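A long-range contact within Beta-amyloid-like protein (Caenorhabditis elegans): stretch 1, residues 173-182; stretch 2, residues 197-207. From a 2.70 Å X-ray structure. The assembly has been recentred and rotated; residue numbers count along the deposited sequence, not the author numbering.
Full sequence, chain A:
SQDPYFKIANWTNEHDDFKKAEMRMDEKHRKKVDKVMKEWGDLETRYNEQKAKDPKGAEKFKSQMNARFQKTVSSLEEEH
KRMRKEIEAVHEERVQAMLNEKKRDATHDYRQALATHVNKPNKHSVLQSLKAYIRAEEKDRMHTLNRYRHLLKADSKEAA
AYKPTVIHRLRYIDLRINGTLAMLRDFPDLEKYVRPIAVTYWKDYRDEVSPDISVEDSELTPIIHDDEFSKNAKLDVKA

Stretch 1, residues 173-182: IDLRINGTLA
Stretch 2, residues 197-207: IAVTYWKDYRD

The most unusual feature of this contact is how much of it rests on one indole: Trp202 projects from its helix into a hole formed by Asp174, Ile177, Asn178 and Leu181, and the other helix covers 106 Å² of it, out of 319 Å² buried on both sides together. The axes of the two helices come no closer than 11.7 Å, a wide spacing that the large aromatic side chain bridges.

Both stretches are helical throughout, with phi/psi values clustered near -60/-45 and i to i+4 backbone hydrogen bonds such as Leu181 N to Ile177 O (3.0 Å) and Arg206 N to Trp202 O (2.9 Å). Their N-to-C directions differ by 162°, so they run nearly antiparallel. The register is fixed by two CA pairs: Ile177 CA lies 9.2 Å from Trp202 CA, and Leu181 CA lies 8.4 Å from Val199 CA. As residue numbers rise along the first helix, their partners therefore fall along the second, from Arg206 beside Asp174 to Ala198 and Val199 beside Leu181.

Trp202 points toward the first helix with chi1 178° (t) and chi2 22°. Over one face of its ring sits Ile177, in the m,t rotamer (chi1 -66°, chi2 178°). Ile177 CG2 is 3.3 Å from the centroid of the six-membered ring and only 10° off the ring normal, the geometry of a CH-pi contact; the nearest individual atoms, Ile177 CG2 and Trp202 CZ2, are 3.4 Å apart. At the ring edge, near its plane, Asn178 ND2 approaches Trp202 CZ3 at 3.4 Å. The CA-to-CB bond of Asn178 points sideways, but chi1 of -84° (m) and chi2 of 148° bring the amide end nearer.

Leu181 continues the apolar packing one turn further on. Its CD1 lies 3.7 Å from Trp202 CZ3, while its CD2 is 4.1 Å from Val199 CG2 and 4.3 Å from Ala198 CB, so the two methyls reach different neighbours. Chi1 is -74° (m), and chi2, at 145°, falls between wells. Val199 has chi1 175° (t) and points sideways, whereas the small Ala198 points toward the first helix.

The polar end of the contact is a salt bridge. Arg206 points toward the first helix and extends with chi1 172° (t) and chi2 174° (t) before turning at chi3 -68° (m); chi4 is 179°. Asp174 starts sideways, and its chi1 of -84° (m) and chi2 of 16° carry the carboxylate inward. Arg206 NH2 donates to Asp174 OD1 at 3.1 Å with an N-H...acceptor angle of 160°, and the oxygen lies near the guanidinium plane, where the N-H bonds point. A water closes a second path between the same groups, donating to Asp174 OD2 at 2.7 Å and accepting from Arg206 NH1 at 2.9 Å. Asp174 OD1 also lies 4.1 Å from Trp202 CZ2, at the ring edge, placing the charged pair directly beside the indole.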

ATOM      1  N   ILE A 173      -4.769  16.239  -5.494  1.00 49.72           N
ATOM      2  CA  ILE A 173      -4.394  15.570  -6.736  1.00 50.38           C
ATOM      3  C   ILE A 173      -5.230  16.185  -7.850  1.00 51.37           C
ATOM      4  O   ILE A 173      -4.730  16.525  -8.933  1.00 48.99           O
ATOM      5  CB  ILE A 173      -4.627  14.046  -6.687  1.00 49.95           C
ATOM      6  CG1 ILE A 173      -3.569  13.417  -5.763  1.00 49.22           C
ATOM      7  CG2 ILE A 173      -4.502  13.466  -8.113  1.00 48.06           C
ATOM      8  CD1 ILE A 173      -3.773  11.982  -5.495  1.00 48.32           C
ATOM      9  N   ASP A 174      -6.510  16.368  -7.562  1.00 50.14           N
ATOM     10  CA  ASP A 174      -7.372  16.989  -8.540  1.00 52.14           C
ATOM     11  C   ASP A 174      -6.810  18.390  -8.823  1.00 53.12           C
ATOM     12  O   ASP A 174      -6.525  18.724  -9.974  1.00 53.72           O
ATOM     13  CB  ASP A 174      -8.817  17.076  -8.029  1.00 53.33           C
ATOM     14  CG  ASP A 174      -9.616  15.787  -8.254  1.00 53.41           C
ATOM     15  OD1 ASP A 174      -9.038  14.701  -8.524  1.00 54.00           O
ATOM     16  OD2 ASP A 174     -10.851  15.880  -8.134  1.00 54.46           O
ATOM     17  N   LEU A 175      -6.606  19.193  -7.777  1.00 53.33           N
ATOM     18  CA  LEU A 175      -6.078  20.546  -7.963  1.00 53.01           C
ATOM     19  C   LEU A 175      -4.830  20.552  -8.844  1.00 53.30           C
ATOM     20  O   LEU A 175      -4.811  21.223  -9.885  1.00 54.21           O
ATOM     21  CB  LEU A 175      -5.782  21.208  -6.617  1.00 51.72           C
ATOM     22  CG  LEU A 175      -7.016  21.813  -5.942  1.00 52.04           C
ATOM     23  CD1 LEU A 175      -6.621  22.425  -4.602  1.00 53.54           C
ATOM     24  CD2 LEU A 175      -7.646  22.856  -6.846  1.00 48.87           C
ATOM     25  N   ARG A 176      -3.793  19.813  -8.453  1.00 50.64           N
ATOM     26  CA  ARG A 176      -2.584  19.767  -9.273  1.00 51.63           C
ATOM     27  C   ARG A 176      -2.944  19.383 -10.736  1.00 52.12           C
ATOM     28  O   ARG A 176      -2.519  20.050 -11.688  1.00 52.72           O
ATOM     29  CB  ARG A 176      -1.543  18.779  -8.696  1.00 52.83           C
ATOM     30  CG  ARG A 176      -0.822  19.262  -7.445  1.00 52.44           C
ATOM     31  CD  ARG A 176       0.210  18.256  -6.985  1.00 53.67           C
ATOM     32  NE  ARG A 176      -0.418  17.029  -6.516  1.00 57.92           N
ATOM     33  CZ  ARG A 176      -0.678  16.753  -5.242  1.00 59.82           C
ATOM     34  NH1 ARG A 176      -0.356  17.612  -4.281  1.00 61.49           N
ATOM     35  NH2 ARG A 176      -1.294  15.617  -4.930  1.00 64.41           N
ATOM     36  N   ILE A 177      -3.745  18.337 -10.932  1.00 52.40           N
ATOM     37  CA  ILE A 177      -4.105  17.957 -12.314  1.00 50.53           C
ATOM     38  C   ILE A 177      -4.843  19.091 -13.033  1.00 52.41           C
ATOM     39  O   ILE A 177      -4.573  19.377 -14.199  1.00 51.85           O
ATOM     40  CB  ILE A 177      -4.959  16.640 -12.390  1.00 48.18           C
ATOM     41  CG1 ILE A 177      -4.104  15.456 -11.930  1.00 47.19           C
ATOM     42  CG2 ILE A 177      -5.393  16.352 -13.833  1.00 46.64           C
ATOM     43  CD1 ILE A 177      -4.822  14.131 -11.902  1.00 42.72           C
ATOM     44  N   ASN A 178      -5.786  19.746 -12.374  1.00 49.87           N
ATOM     45  CA  ASN A 178      -6.443  20.837 -13.078  1.00 51.19           C
ATOM     46  C   ASN A 178      -5.426  21.934 -13.369  1.00 54.64           C
ATOM     47  O   ASN A 178      -5.274  22.367 -14.512  1.00 55.55           O
ATOM     48  CB  ASN A 178      -7.644  21.370 -12.299  1.00 49.23           C
ATOM     49  CG  ASN A 178      -8.888  20.535 -12.556  1.00 48.51           C
ATOM     50  OD1 ASN A 178      -9.734  20.380 -11.694  1.00 48.09           O
ATOM     51  ND2 ASN A 178      -8.994  19.983 -13.770  1.00 44.93           N
ATOM     52  N   GLY A 179      -4.696  22.347 -12.340  1.00 56.53           N
ATOM     53  CA  GLY A 179      -3.686  23.359 -12.539  1.00 55.72           C
ATOM     54  C   GLY A 179      -2.800  22.993 -13.715  1.00 56.86           C
ATOM     55  O   GLY A 179      -2.481  23.821 -14.564  1.00 55.88           O
ATOM     56  N   THR A 180      -2.413  21.730 -13.799  1.00 54.31           N
ATOM     57  CA  THR A 180      -1.543  21.330 -14.891  1.00 53.81           C
ATOM     58  C   THR A 180      -2.224  21.491 -16.258  1.00 56.24           C
ATOM     59  O   THR A 180      -1.571  21.828 -17.246  1.00 56.39           O
ATOM     60  CB  THR A 180      -1.047  19.909 -14.666  1.00 52.70           C
ATOM     61  OG1 THR A 180      -0.519  19.810 -13.337  1.00 50.90           O
ATOM     62  CG2 THR A 180       0.058  19.571 -15.641  1.00 49.16           C
ATOM     63  N   LEU A 181      -3.540  21.278 -16.308  1.00 58.70           N
ATOM     64  CA  LEU A 181      -4.311  21.451 -17.543  1.00 56.79           C
ATOM     65  C   LEU A 181      -4.399  22.959 -17.848  1.00 58.83           C
ATOM     66  O   LEU A 181      -4.361  23.385 -19.014  1.00 58.09           O
ATOM     67  CB  LEU A 181      -5.714  20.842 -17.384  1.00 52.64           C
ATOM     68  CG  LEU A 181      -5.748  19.303 -17.404  1.00 53.53           C
ATOM     69  CD1 LEU A 181      -6.825  18.750 -16.467  1.00 48.10           C
ATOM     70  CD2 LEU A 181      -6.004  18.837 -18.819  1.00 50.49           C
ATOM     71  N   ALA A 182      -4.509  23.769 -16.800  1.00 58.28           N
ATOM     72  CA  ALA A 182      -4.582  25.207 -16.995  1.00 59.99           C
ATOM     73  C   ALA A 182      -3.360  25.711 -17.781  1.00 61.71           C
ATOM     74  O   ALA A 182      -3.441  26.682 -18.531  1.00 62.39           O
ATOM     75  CB  ALA A 182      -4.686  25.928 -15.643  1.00 60.80           C
ATOM     76  N   ILE A 197      -8.559  15.930 -25.461  1.00 66.63           N
ATOM     77  CA  ILE A 197      -7.994  14.581 -25.523  1.00 66.27           C
ATOM     78  C   ILE A 197      -7.466  14.123 -24.154  1.00 64.95           C
ATOM     79  O   ILE A 197      -7.749  13.004 -23.698  1.00 64.33           O
ATOM     80  CB  ILE A 197      -6.855  14.481 -26.551  1.00 67.78           C
ATOM     81  CG1 ILE A 197      -7.373  14.866 -27.938  1.00 67.89           C
ATOM     82  CG2 ILE A 197      -6.334  13.048 -26.610  1.00 65.57           C
ATOM     83  CD1 ILE A 197      -6.312  14.794 -29.013  1.00 69.13           C
ATOM     84  N   ALA A 198      -6.701  14.995 -23.503  1.00 63.72           N
ATOM     85  CA  ALA A 198      -6.137  14.708 -22.188  1.00 59.62           C
ATOM     86  C   ALA A 198      -7.220  14.558 -21.123  1.00 58.23           C
ATOM     87  O   ALA A 198      -7.112  13.696 -20.250  1.00 56.58           O
ATOM     88  CB  ALA A 198      -5.160  15.830 -21.778  1.00 56.48           C
ATOM     89  N   VAL A 199      -8.262  15.396 -21.190  1.00 56.65           N
ATOM     90  CA  VAL A 199      -9.348  15.340 -20.197  1.00 56.27           C
ATOM     91  C   VAL A 199     -10.080  13.995 -20.262  1.00 56.13           C
ATOM     92  O   VAL A 199     -10.329  13.362 -19.236  1.00 53.39           O
ATOM     93  CB  VAL A 199     -10.390  16.495 -20.370  1.00 57.02           C
ATOM     94  CG1 VAL A 199     -11.530  16.302 -19.393  1.00 54.75           C
ATOM     95  CG2 VAL A 199      -9.748  17.855 -20.106  1.00 55.92           C
ATOM     96  N   THR A 200     -10.433  13.563 -21.470  1.00 57.61           N
ATOM     97  CA  THR A 200     -11.100  12.278 -21.630  1.00 57.73           C
ATOM     98  C   THR A 200     -10.159  11.168 -21.139  1.00 58.12           C
ATOM     99  O   THR A 200     -10.565  10.235 -20.422  1.00 55.92           O
ATOM    100  CB  THR A 200     -11.491  12.045 -23.088  1.00 57.54           C
ATOM    101  OG1 THR A 200     -12.320  13.130 -23.520  1.00 57.50           O
ATOM    102  CG2 THR A 200     -12.264  10.715 -23.237  1.00 56.99           C
ATOM    103  N   TYR A 201      -8.889  11.297 -21.504  1.00 58.07           N
ATOM    104  CA  TYR A 201      -7.895  10.327 -21.082  1.00 58.40           C
ATOM    105  C   TYR A 201      -7.904  10.229 -19.573  1.00 58.73           C
ATOM    106  O   TYR A 201      -7.785   9.147 -19.002  1.00 59.44           O
ATOM    107  CB  TYR A 201      -6.494  10.726 -21.536  1.00 60.07           C
ATOM    108  CG  TYR A 201      -5.422   9.762 -21.065  1.00 61.42           C
ATOM    109  CD1 TYR A 201      -5.264   8.507 -21.653  1.00 60.94           C
ATOM    110  CD2 TYR A 201      -4.565  10.111 -20.019  1.00 61.19           C
ATOM    111  CE1 TYR A 201      -4.282   7.633 -21.212  1.00 61.80           C
ATOM    112  CE2 TYR A 201      -3.587   9.250 -19.575  1.00 61.37           C
ATOM    113  CZ  TYR A 201      -3.450   8.010 -20.178  1.00 62.31           C
ATOM    114  OH  TYR A 201      -2.465   7.154 -19.739  1.00 62.32           O
ATOM    115  N   TRP A 202      -8.030  11.374 -18.920  1.00 56.70           N
ATOM    116  CA  TRP A 202      -8.054  11.405 -17.460  1.00 53.08           C
ATOM    117  C   TRP A 202      -9.281  10.650 -16.952  1.00 54.40           C
ATOM    118  O   TRP A 202      -9.166   9.809 -16.078  1.00 53.90           O
ATOM    119  CB  TRP A 202      -8.060  12.857 -16.986  1.00 49.80           C
ATOM    120  CG  TRP A 202      -8.129  13.075 -15.524  1.00 44.80           C
ATOM    121  CD1 TRP A 202      -7.784  12.198 -14.537  1.00 46.94           C
ATOM    122  CD2 TRP A 202      -8.390  14.318 -14.872  1.00 43.61           C
ATOM    123  NE1 TRP A 202      -7.793  12.831 -13.307  1.00 41.27           N
ATOM    124  CE2 TRP A 202      -8.162  14.128 -13.492  1.00 42.00           C
ATOM    125  CE3 TRP A 202      -8.788  15.572 -15.328  1.00 41.42           C
ATOM    126  CZ2 TRP A 202      -8.311  15.156 -12.562  1.00 44.02           C
ATOM    127  CZ3 TRP A 202      -8.940  16.605 -14.405  1.00 43.63           C
ATOM    128  CH2 TRP A 202      -8.699  16.392 -13.029  1.00 43.95           C
ATOM    129  N   LYS A 203     -10.454  10.933 -17.510  1.00 52.88           N
ATOM    130  CA  LYS A 203     -11.661  10.242 -17.081  1.00 53.82           C
ATOM    131  C   LYS A 203     -11.521   8.747 -17.397  1.00 56.32           C
ATOM    132  O   LYS A 203     -11.819   7.883 -16.558  1.00 54.72           O
ATOM    133  CB  LYS A 203     -12.897  10.833 -17.774  1.00 53.86           C
ATOM    134  CG  LYS A 203     -14.184  10.034 -17.606  1.00 54.47           C
ATOM    135  CD  LYS A 203     -14.345   8.970 -18.702  1.00 56.27           C
ATOM    136  CE  LYS A 203     -15.810   8.521 -18.856  1.00 53.91           C
ATOM    137  NZ  LYS A 203     -16.387   8.036 -17.551  1.00 54.20           N
ATOM    138  N   ASP A 204     -11.054   8.450 -18.610  1.00 58.25           N
ATOM    139  CA  ASP A 204     -10.859   7.065 -19.014  1.00 57.99           C
ATOM    140  C   ASP A 204      -9.830   6.381 -18.119  1.00 57.45           C
ATOM    141  O   ASP A 204     -10.079   5.307 -17.581  1.00 57.27           O
ATOM    142  CB  ASP A 204     -10.432   6.966 -20.487  1.00 58.81           C
ATOM    143  CG  ASP A 204     -11.603   7.150 -21.434  1.00 61.44           C
ATOM    144  OD1 ASP A 204     -12.717   6.757 -21.026  1.00 62.36           O
ATOM    145  OD2 ASP A 204     -11.421   7.671 -22.565  1.00 62.58           O
ATOM    146  N   TYR A 205      -8.670   7.002 -17.937  1.00 56.15           N
ATOM    147  CA  TYR A 205      -7.649   6.396 -17.102  1.00 56.06           C
ATOM    148  C   TYR A 205      -8.128   6.161 -15.685  1.00 55.32           C
ATOM    149  O   TYR A 205      -7.844   5.127 -15.112  1.00 55.19           O
ATOM    150  CB  TYR A 205      -6.390   7.242 -17.052  1.00 57.04           C
ATOM    151  CG  TYR A 205      -5.254   6.482 -16.413  1.00 57.91           C
ATOM    152  CD1 TYR A 205      -4.570   5.493 -17.123  1.00 59.47           C
ATOM    153  CD2 TYR A 205      -4.877   6.727 -15.095  1.00 58.49           C
ATOM    154  CE1 TYR A 205      -3.535   4.769 -16.536  1.00 60.53           C
ATOM    155  CE2 TYR A 205      -3.844   6.015 -14.497  1.00 60.44           C
ATOM    156  CZ  TYR A 205      -3.176   5.036 -15.230  1.00 61.22           C
ATOM    157  OH  TYR A 205      -2.123   4.351 -14.679  1.00 61.01           O
ATOM    158  N   ARG A 206      -8.835   7.116 -15.096  1.00 56.72           N
ATOM    159  CA  ARG A 206      -9.325   6.896 -13.742  1.00 56.52           C
ATOM    160  C   ARG A 206     -10.317   5.729 -13.728  1.00 58.64           C
ATOM    161  O   ARG A 206     -10.253   4.861 -12.854  1.00 58.48           O
ATOM    162  CB  ARG A 206      -9.999   8.137 -13.171  1.00 53.59           C
ATOM    163  CG  ARG A 206     -10.676   7.827 -11.856  1.00 54.30           C
ATOM    164  CD  ARG A 206     -11.231   9.061 -11.185  1.00 52.28           C
ATOM    165  NE  ARG A 206     -10.148   9.933 -10.747  1.00 55.75           N
ATOM    166  CZ  ARG A 206     -10.329  11.103 -10.145  1.00 53.09           C
ATOM    167  NH1 ARG A 206     -11.567  11.517  -9.923  1.00 53.50           N
ATOM    168  NH2 ARG A 206      -9.287  11.862  -9.784  1.00 50.41           N
ATOM    169  N   ASP A 207     -11.236   5.697 -14.689  1.00 60.29           N
ATOM    170  CA  ASP A 207     -12.203   4.604 -14.720  1.00 61.62           C
ATOM    171  C   ASP A 207     -11.524   3.238 -14.643  1.00 63.47           C
ATOM    172  O   ASP A 207     -11.982   2.372 -13.901  1.00 63.77           O
ATOM    173  CB  ASP A 207     -13.093   4.668 -15.972  1.00 59.32           C
ATOM    174  CG  ASP A 207     -14.210   5.702 -15.849  1.00 59.26           C
ATOM    175  OD1 ASP A 207     -14.602   6.029 -14.698  1.00 57.55           O
ATOM    176  OD2 ASP A 207     -14.711   6.175 -16.906  1.00 57.96           O
TER
HETATM  177  O   HOH W   1     -12.566  13.775  -8.400  1.00 55.68           O